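Local coordinates for protein tryptophan halogenase (Shewanella frigidimarina, PDB 2PYX) that is a putative flavin-dependent halogenase that probably binds FAD and acts on tryptophan or a related substrate, at residues D123-W128 with S464-L469. Numbering follows the deposited sequence.
Sequences DLCPYW and SFQYVL
Q466 reaches out of helix 462-471 to meet D123 and C125 where the chain turns into the short helix 125-128. With CG anti to its carbonyl carbon (chi1 -62°) and the chain extended beyond it, Q466 approaches D123 from the opposite direction, amide and carboxylate planes 40° apart. NE2 donates to the syn lone pair of D123 OD2 at 3.2 Å, the acceptor lying in the amide plane; its bond to D123 OD1, at 3.5 Å, is weak. NE2 also bonds to P448 O. D123 OD1 accepts from C125 N at 3.0 Å, on the anti side and 32° out of the carboxylate plane, so one carboxylate both caps the turn into the helix and receives the glutamine.

The close packing lies at C125, whose CB rests 3.7 Å from Q466 CD and whose SG runs alongside the glutamine chain, 3.9 Å from CG. The D123 side is looser and partly exposed: a water donates to Q466 OE1 at 2.8 Å and makes a doubtfully short approach to D123 OD1.

Q466 lies about 12 Å, between side chains, from E361, a predicted tryptophan-binding residue. F137 of helix 137-141 packs against both C125 and Q466, L124 and Y127 lean on helix 484-507, and F465 and V468 pack against helix 383-413.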
loop_
_atom_site.group_PDB
_atom_site.type_symbol
_atom_site.label_atom_id
_atom_site.label_comp_id
_atom_site.label_asym_id
_atom_site.label_seq_id
_atom_site.Cartn_x
_atom_site.Cartn_y
_atom_site.Cartn_z
ATOM N N ASP A 123 -21.276 3.801 -14.186
ATOM C CA ASP A 123 -21.000 3.310 -12.832
ATOM C C ASP A 123 -22.094 2.316 -12.488
ATOM O O ASP A 123 -23.241 2.685 -12.204
ATOM C CB ASP A 123 -20.954 4.484 -11.842
ATOM C CG ASP A 123 -20.681 4.057 -10.415
ATOM O OD1 ASP A 123 -20.742 2.859 -10.125
ATOM O OD2 ASP A 123 -20.421 4.947 -9.586
ATOM N N LEU A 124 -21.748 1.032 -12.460
ATOM C CA LEU A 124 -22.727 -0.028 -12.252
ATOM C C LEU A 124 -23.296 -0.112 -10.832
ATOM O O LEU A 124 -24.332 -0.744 -10.610
ATOM C CB LEU A 124 -22.113 -1.385 -12.577
ATOM C CG LEU A 124 -21.829 -1.683 -14.062
ATOM C CD1 LEU A 124 -21.191 -3.045 -14.231
ATOM C CD2 LEU A 124 -23.138 -1.613 -14.851
ATOM N N CYS A 125 -22.583 0.461 -9.859
ATOM C CA CYS A 125 -22.965 0.272 -8.480
ATOM C C CYS A 125 -24.456 0.507 -8.182
ATOM O O CYS A 125 -25.113 -0.382 -7.653
ATOM C CB CYS A 125 -22.016 1.074 -7.583
ATOM S SG CYS A 125 -22.274 0.839 -5.819
ATOM N N PRO A 126 -25.008 1.691 -8.506
ATOM C CA PRO A 126 -26.437 1.863 -8.200
ATOM C C PRO A 126 -27.375 0.912 -8.962
ATOM O O PRO A 126 -28.482 0.667 -8.480
ATOM C CB PRO A 126 -26.720 3.321 -8.586
ATOM C CG PRO A 126 -25.651 3.668 -9.510
ATOM C CD PRO A 126 -24.433 2.930 -9.046
ATOM N N TYR A 127 -26.934 0.411 -10.115
ATOM C CA TYR A 127 -27.699 -0.606 -10.870
ATOM C C TYR A 127 -27.631 -1.990 -10.243
ATOM O O TYR A 127 -28.534 -2.811 -10.447
ATOM C CB TYR A 127 -27.240 -0.603 -12.353
ATOM C CG TYR A 127 -27.500 0.758 -12.972
ATOM C CD1 TYR A 127 -28.735 1.075 -13.555
ATOM C CD2 TYR A 127 -26.551 1.779 -12.890
ATOM C CE1 TYR A 127 -28.999 2.369 -14.036
ATOM C CE2 TYR A 127 -26.810 3.069 -13.391
ATOM C CZ TYR A 127 -28.040 3.343 -13.984
ATOM O OH TYR A 127 -28.246 4.642 -14.434
ATOM N N TRP A 128 -26.550 -2.266 -9.504
ATOM C CA TRP A 128 -26.430 -3.507 -8.774
ATOM C C TRP A 128 -27.292 -3.508 -7.502
ATOM O O TRP A 128 -27.822 -4.535 -7.089
ATOM C CB TRP A 128 -24.945 -3.806 -8.441
ATOM C CG TRP A 128 -24.844 -4.756 -7.319
ATOM C CD1 TRP A 128 -24.966 -6.114 -7.375
ATOM C CD2 TRP A 128 -24.708 -4.428 -5.943
ATOM N NE1 TRP A 128 -24.862 -6.639 -6.134
ATOM C CE2 TRP A 128 -24.735 -5.620 -5.222
ATOM C CE3 TRP A 128 -24.585 -3.215 -5.249
ATOM C CZ2 TRP A 128 -24.621 -5.650 -3.836
ATOM C CZ3 TRP A 128 -24.453 -3.254 -3.892
ATOM C CH2 TRP A 128 -24.477 -4.441 -3.195
ATOM N N SER A 464 -13.170 1.718 -4.622
ATOM C CA SER A 464 -12.672 1.066 -3.400
ATOM C C SER A 464 -13.649 1.214 -2.264
ATOM O O SER A 464 -13.898 0.267 -1.483
ATOM C CB SER A 464 -11.324 1.637 -2.996
ATOM O OG SER A 464 -10.332 1.117 -3.867
ATOM N N PHE A 465 -14.248 2.391 -2.175
ATOM C CA PHE A 465 -15.250 2.645 -1.168
ATOM C C PHE A 465 -16.482 1.805 -1.428
ATOM O O PHE A 465 -17.084 1.256 -0.497
ATOM C CB PHE A 465 -15.576 4.128 -1.090
ATOM C CG PHE A 465 -14.468 4.945 -0.501
ATOM C CD1 PHE A 465 -13.403 5.350 -1.285
ATOM C CD2 PHE A 465 -14.455 5.248 0.853
ATOM C CE1 PHE A 465 -12.359 6.084 -0.727
ATOM C CE2 PHE A 465 -13.423 5.966 1.414
ATOM C CZ PHE A 465 -12.371 6.391 0.614
ATOM N N GLN A 466 -16.885 1.666 -2.683
ATOM C CA GLN A 466 -18.017 0.803 -3.012
ATOM C C GLN A 466 -17.747 -0.647 -2.642
ATOM O O GLN A 466 -18.600 -1.329 -2.075
ATOM C CB GLN A 466 -18.309 0.889 -4.517
ATOM C CG GLN A 466 -18.710 2.296 -4.974
ATOM C CD GLN A 466 -18.798 2.437 -6.484
ATOM O OE1 GLN A 466 -18.284 1.588 -7.237
ATOM N NE2 GLN A 466 -19.493 3.494 -6.937
ATOM N N TYR A 467 -16.557 -1.129 -2.959
ATOM C CA TYR A 467 -16.249 -2.539 -2.697
ATOM C C TYR A 467 -16.315 -2.846 -1.204
ATOM O O TYR A 467 -16.791 -3.903 -0.808
ATOM C CB TYR A 467 -14.876 -2.916 -3.204
ATOM C CG TYR A 467 -14.776 -3.133 -4.671
ATOM C CD1 TYR A 467 -15.592 -4.075 -5.323
ATOM C CD2 TYR A 467 -13.814 -2.480 -5.416
ATOM C CE1 TYR A 467 -15.442 -4.314 -6.718
ATOM C CE2 TYR A 467 -13.658 -2.750 -6.821
ATOM C CZ TYR A 467 -14.491 -3.651 -7.445
ATOM O OH TYR A 467 -14.317 -3.909 -8.809
ATOM N N VAL A 468 -15.787 -1.948 -0.370
ATOM C CA VAL A 468 -15.828 -2.157 1.073
ATOM C C VAL A 468 -17.243 -1.956 1.603
ATOM O O VAL A 468 -17.768 -2.813 2.336
ATOM C CB VAL A 468 -14.789 -1.282 1.812
ATOM C CG1 VAL A 468 -14.985 -1.376 3.346
ATOM C CG2 VAL A 468 -13.384 -1.737 1.448
ATOM N N LEU A 469 -17.879 -0.841 1.267
ATOM C CA LEU A 469 -19.200 -0.534 1.797
ATOM C C LEU A 469 -20.173 -1.677 1.515
ATOM O O LEU A 469 -20.890 -2.133 2.401
ATOM C CB LEU A 469 -19.709 0.775 1.191
ATOM C CG LEU A 469 -20.904 1.460 1.822
ATOM C CD1 LEU A 469 -20.603 1.964 3.218
ATOM C CD2 LEU A 469 -21.367 2.639 0.993
HETATM O O HOH W 1 -19.068 1.035 -9.876
#